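Local coordinates for cellulose hydrolase (Bacillus licheniformis, PDB 4YZT), which probably hydrolyses internal beta-1,4-glucosidic bonds of cellulose as a three-module endoglucanase of glycoside hydrolase family 5, and binds cello-oligosaccharide in its catalytic barrel, at residues Asn30-Gly34 against Val327-Arg332; Phe68-Pro74 against Pro301-Asp305. All blocks are in the same frame, centred on the assembly; numbering follows the deposited sequence.

Overall arrangement
Both contacts are buried and belong to the (beta/alpha)8 barrel that carries the glycan site; their centres lie about 10 Å apart. Contact 1 is at the N-terminal end of the barrel, where the lead-in to strand 34-36 meets the last barrel helix, 321-330. Contact 2 links strands 70-73 and 299-303, the two neighbours of strand 34-36, partly inside the barrel and partly, at Phe68 and Trp303, under that same helix, and runs on to the sugar. They meet around the start of strand 34-36: Met31 O lies 2.7 Å from Ser70 OG, and Gly34 N lies 2.9 Å from Pro301 O, both probable hydrogen bonds. Contact 1 combines proline packing with one hydroxyl-to-carbonyl hydrogen bond; contact 2 relies on side-chain packing.

Contact 1 (Asn30-Gly34 against Val327-Arg332); sequences NMSPG and VIQAGR
Pro33 lays its ring over the C-terminal end of helix 321-330, with 88 Å² of its surface covered by Val327-Arg332. In this (beta/alpha)8 barrel the contact joins the lead-in to the first strand, 34-36, to the helix that follows the eighth. Helix 24-31 ends just before Ser32 (phi/psi -84/133), and a cis peptide bond leads into Pro33 (-90/156). Its C-gamma-endo ring sets CB 4.0 Å from Val327 CG1 and CG 3.9 Å from Ile328 CD1. The backbones are closest at Pro33 and Gly331, CA to CA 4.7 Å; a CB on Gly331 would come 2.7 Å from Pro33 CB, a clash. Within the helical turn, Gly331 N donates to Val327 O at 2.8 Å. Arg332 extends (m, t, t) beside the proline, with NH1 3.6 Å from Pro33 CD and 3.3 Å from its acceptor Ile328 O, while NH2 hydrogen-bonds the carbonyl of Gly67. Ser32, in rotamer t, completes the join by donating from OG to Gly331 O at 2.6 Å.

Contact 2 (Phe68-Pro74 against Pro301-Asp305); sequences FKSVRIP and PMWWD. With BGC (beta-D-glucopyranose), chain B; BGC (beta-D-glucopyranose), chain C.
Two strands that are not neighbours in the sheet meet here through side chains, with Met302 reaching past strand 34-36 inside the (beta/alpha)8 barrel. Strands 70-73 and 299-303 flank strand 34-36; the axes of 70-73 and 301-303 approach to 7.8 Å and cross at -60°, with Arg72 and Met302 closest, CA to CA 7.4 Å. Met302 (m, t, p) points toward the other strand and buries 85 Å²: its CE lies 3.4 Å from Ser70 OG and 3.8 Å from Arg72 CB. The Ser70 hydroxyl itself hydrogen-bonds Met31 O. On the outer side of the sheet, against Val327 of helix 321-330, Phe68 CZ meets the edge of the Trp303 indole (chi1 t) at CE3, 3.6 Å away. Toward the C-terminal end, where the barrel binds its glycan, Arg72 extends with chi1 to chi3 all t, forms salt bridges with Glu158 and Glu271 and hydrogen-bonds Asn161; its NH1 is 4.2 Å from Trp304 CZ3. Pro74 CG approaches the indole edge at the same CZ3, 4.3 Å. Trp304, chi1 t, presents one face to the chain B glucose, as in the aromatic sugar platforms of glycoside hydrolases, and its NE1 donates to O2 of the chain C glucose at 3.0 Å.

Contact 1 (Asn30-Gly34 against Val327-Arg332)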
# COMPACT_ATOMS: atom_id res chain seq x y z
N ASN A 30 5.80 -1.04 -21.24
CA ASN A 30 7.01 -1.70 -20.75
C ASN A 30 7.07 -1.89 -19.24
O ASN A 30 7.69 -2.86 -18.79
CB ASN A 30 8.25 -0.92 -21.18
CG ASN A 30 8.50 -0.99 -22.68
OD1 ASN A 30 8.04 -1.92 -23.36
ND2 ASN A 30 9.24 -0.02 -23.19
N MET A 31 6.44 -1.00 -18.46
CA MET A 31 6.63 -1.00 -17.00
C MET A 31 5.41 -1.41 -16.13
O MET A 31 5.58 -1.84 -14.98
CB MET A 31 7.11 0.38 -16.52
CG MET A 31 8.48 0.83 -17.08
SD MET A 31 9.11 2.31 -16.24
CE MET A 31 9.38 1.72 -14.56
N SER A 32 4.19 -1.28 -16.64
CA SER A 32 3.02 -1.51 -15.79
C SER A 32 2.67 -3.00 -15.73
O SER A 32 2.62 -3.65 -16.77
CB SER A 32 1.81 -0.72 -16.32
OG SER A 32 0.66 -0.96 -15.54
N PRO A 33 2.42 -3.55 -14.52
CA PRO A 33 2.47 -2.96 -13.18
C PRO A 33 3.83 -3.08 -12.49
O PRO A 33 4.59 -4.00 -12.77
CB PRO A 33 1.44 -3.77 -12.41
CG PRO A 33 1.56 -5.14 -12.98
CD PRO A 33 1.93 -4.94 -14.47
N GLY A 34 4.10 -2.19 -11.55
CA GLY A 34 5.36 -2.20 -10.82
C GLY A 34 5.19 -2.57 -9.36
O GLY A 34 4.06 -2.59 -8.83
N VAL A 327 -4.09 -6.51 -9.35
CA VAL A 327 -3.09 -5.53 -9.79
C VAL A 327 -2.40 -5.97 -11.09
O VAL A 327 -2.22 -5.17 -12.00
CB VAL A 327 -2.03 -5.28 -8.68
CG1 VAL A 327 -0.81 -4.54 -9.23
CG2 VAL A 327 -2.66 -4.50 -7.52
N ILE A 328 -2.04 -7.24 -11.16
CA ILE A 328 -1.43 -7.83 -12.35
C ILE A 328 -2.30 -7.69 -13.61
O ILE A 328 -1.81 -7.32 -14.68
CB ILE A 328 -1.12 -9.32 -12.08
CG1 ILE A 328 -0.05 -9.43 -11.00
CG2 ILE A 328 -0.71 -10.05 -13.37
CD1 ILE A 328 1.20 -8.64 -11.32
N GLN A 329 -3.58 -7.99 -13.47
CA GLN A 329 -4.50 -7.90 -14.61
C GLN A 329 -4.83 -6.44 -14.95
O GLN A 329 -4.72 -6.01 -16.10
CB GLN A 329 -5.78 -8.68 -14.30
CG GLN A 329 -5.55 -10.18 -14.15
CD GLN A 329 -5.07 -10.81 -15.44
OE1 GLN A 329 -5.56 -10.47 -16.52
NE2 GLN A 329 -4.12 -11.74 -15.34
N ALA A 330 -5.20 -5.66 -13.93
CA ALA A 330 -5.55 -4.27 -14.16
C ALA A 330 -4.36 -3.48 -14.72
O ALA A 330 -4.53 -2.58 -15.54
CB ALA A 330 -6.05 -3.63 -12.87
N GLY A 331 -3.15 -3.84 -14.30
CA GLY A 331 -1.96 -3.15 -14.75
C GLY A 331 -1.62 -3.45 -16.20
O GLY A 331 -0.79 -2.76 -16.80
N ARG A 332 -2.26 -4.49 -16.75
CA ARG A 332 -2.16 -4.81 -18.18
C ARG A 332 -3.40 -4.35 -18.96
O ARG A 332 -3.59 -4.72 -20.12
CB ARG A 332 -1.97 -6.32 -18.37
CG ARG A 332 -0.57 -6.79 -18.03
CD ARG A 332 -0.48 -8.32 -17.95
NE ARG A 332 0.92 -8.74 -17.90
CZ ARG A 332 1.68 -8.70 -16.80
NH1 ARG A 332 1.17 -8.26 -15.65
NH2 ARG A 332 2.96 -9.09 -16.86

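Contact 2 (Phe68-Pro74 against Pro301-Asp305)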
# COMPACT_ATOMS: atom_id res chain seq x y z
N PHE A 68 4.89 -8.90 -12.36
CA PHE A 68 5.23 -7.47 -12.41
C PHE A 68 6.25 -7.22 -13.51
O PHE A 68 7.12 -8.06 -13.76
CB PHE A 68 5.74 -6.98 -11.05
CG PHE A 68 4.67 -6.99 -10.00
CD1 PHE A 68 3.80 -5.91 -9.87
CD2 PHE A 68 4.48 -8.10 -9.19
CE1 PHE A 68 2.78 -5.92 -8.92
CE2 PHE A 68 3.47 -8.11 -8.24
CZ PHE A 68 2.62 -7.02 -8.12
N LYS A 69 6.13 -6.10 -14.20
CA LYS A 69 7.07 -5.76 -15.27
C LYS A 69 8.20 -4.85 -14.78
O LYS A 69 9.25 -4.75 -15.41
CB LYS A 69 6.35 -5.09 -16.43
CG LYS A 69 5.39 -6.01 -17.18
CD LYS A 69 4.85 -5.30 -18.41
CE LYS A 69 3.79 -6.11 -19.14
NZ LYS A 69 3.26 -5.33 -20.29
N SER A 70 7.99 -4.17 -13.66
CA SER A 70 9.02 -3.27 -13.16
C SER A 70 9.13 -3.32 -11.64
O SER A 70 8.18 -3.72 -10.96
CB SER A 70 8.75 -1.83 -13.62
OG SER A 70 7.51 -1.35 -13.12
N VAL A 71 10.30 -2.97 -11.12
CA VAL A 71 10.50 -2.87 -9.69
C VAL A 71 11.16 -1.54 -9.35
O VAL A 71 11.99 -1.02 -10.10
CB VAL A 71 11.35 -4.04 -9.12
CG1 VAL A 71 10.72 -5.39 -9.47
CG2 VAL A 71 12.79 -3.98 -9.61
N ARG A 72 10.76 -0.98 -8.22
CA ARG A 72 11.41 0.20 -7.66
C ARG A 72 12.23 -0.22 -6.46
O ARG A 72 11.74 -0.91 -5.58
CB ARG A 72 10.37 1.26 -7.26
CG ARG A 72 10.92 2.51 -6.58
CD ARG A 72 9.85 3.58 -6.69
NE ARG A 72 10.16 4.91 -6.16
CZ ARG A 72 9.82 5.36 -4.95
NH1 ARG A 72 9.23 4.56 -4.06
NH2 ARG A 72 10.10 6.63 -4.61
N ILE A 73 13.50 0.20 -6.45
CA ILE A 73 14.41 -0.17 -5.37
C ILE A 73 14.81 1.09 -4.62
O ILE A 73 15.77 1.78 -4.99
CB ILE A 73 15.68 -0.90 -5.91
CG1 ILE A 73 15.30 -2.13 -6.73
CG2 ILE A 73 16.61 -1.31 -4.76
CD1 ILE A 73 16.45 -2.74 -7.52
N PRO A 74 14.04 1.42 -3.57
CA PRO A 74 14.41 2.60 -2.78
C PRO A 74 15.70 2.35 -2.02
O PRO A 74 15.90 1.26 -1.47
CB PRO A 74 13.21 2.78 -1.82
CG PRO A 74 12.50 1.51 -1.81
CD PRO A 74 12.75 0.85 -3.15
N PRO A 301 1.72 2.46 -12.67
CA PRO A 301 1.48 2.34 -11.23
C PRO A 301 2.47 1.39 -10.55
O PRO A 301 2.58 0.22 -10.94
CB PRO A 301 0.05 1.77 -11.17
CG PRO A 301 -0.09 0.97 -12.44
CD PRO A 301 0.87 1.57 -13.47
N MET A 302 3.19 1.91 -9.56
CA MET A 302 4.13 1.06 -8.81
C MET A 302 3.64 0.87 -7.37
O MET A 302 3.50 1.83 -6.62
CB MET A 302 5.54 1.67 -8.85
CG MET A 302 6.02 1.98 -10.29
SD MET A 302 7.80 2.20 -10.50
CE MET A 302 8.36 0.50 -10.40
N TRP A 303 3.40 -0.39 -7.00
CA TRP A 303 2.71 -0.75 -5.74
C TRP A 303 3.65 -0.65 -4.54
O TRP A 303 4.75 -1.21 -4.57
CB TRP A 303 2.18 -2.19 -5.88
CG TRP A 303 1.04 -2.64 -5.01
CD1 TRP A 303 0.23 -1.88 -4.22
CD2 TRP A 303 0.58 -3.99 -4.90
NE1 TRP A 303 -0.71 -2.69 -3.60
CE2 TRP A 303 -0.52 -3.99 -4.01
CE3 TRP A 303 0.98 -5.20 -5.46
CZ2 TRP A 303 -1.21 -5.15 -3.67
CZ3 TRP A 303 0.29 -6.36 -5.12
CH2 TRP A 303 -0.78 -6.32 -4.22
N TRP A 304 3.22 0.04 -3.49
CA TRP A 304 4.05 0.10 -2.27
C TRP A 304 3.84 -1.12 -1.41
O TRP A 304 2.73 -1.41 -0.95
CB TRP A 304 3.78 1.37 -1.44
CG TRP A 304 4.66 1.41 -0.21
CD1 TRP A 304 4.28 1.24 1.09
CD2 TRP A 304 6.09 1.63 -0.19
NE1 TRP A 304 5.39 1.32 1.93
CE2 TRP A 304 6.50 1.56 1.16
CE3 TRP A 304 7.05 1.86 -1.18
CZ2 TRP A 304 7.84 1.74 1.55
CZ3 TRP A 304 8.37 2.04 -0.80
CH2 TRP A 304 8.75 1.97 0.56
N ASP A 305 4.93 -1.84 -1.20
CA ASP A 305 4.93 -3.03 -0.37
C ASP A 305 6.08 -2.93 0.63
O ASP A 305 7.26 -3.05 0.25
CB ASP A 305 5.04 -4.27 -1.26
CG ASP A 305 4.89 -5.57 -0.49
OD1 ASP A 305 4.86 -5.54 0.76
OD2 ASP A 305 4.80 -6.64 -1.14
C2 BGC B . 7.38 6.99 1.51
C3 BGC B . 7.47 5.58 2.00
C4 BGC B . 6.53 5.34 3.10
C5 BGC B . 5.11 5.66 2.61
C6 BGC B . 4.00 5.37 3.58
C1 BGC B . 5.94 7.17 1.14
O1 BGC B . 5.64 8.24 0.30
O2 BGC B . 8.18 7.19 0.30
O3 BGC B . 8.86 5.20 2.39
O4 BGC B . 6.65 3.93 3.51
O5 BGC B . 5.08 7.09 2.30
O6 BGC B . 4.15 6.26 4.67
C2 BGC C . 6.63 2.38 5.33
C3 BGC C . 6.76 2.23 6.81
C4 BGC C . 8.03 2.87 7.29
C5 BGC C . 8.10 4.32 6.86
C6 BGC C . 9.41 4.92 7.30
C1 BGC C . 6.72 3.83 4.92
O2 BGC C . 5.39 1.82 4.85
O3 BGC C . 6.69 0.82 7.16
O4 BGC C . 8.16 2.85 8.76
O5 BGC C . 7.97 4.46 5.39
O6 BGC C . 9.41 6.33 7.08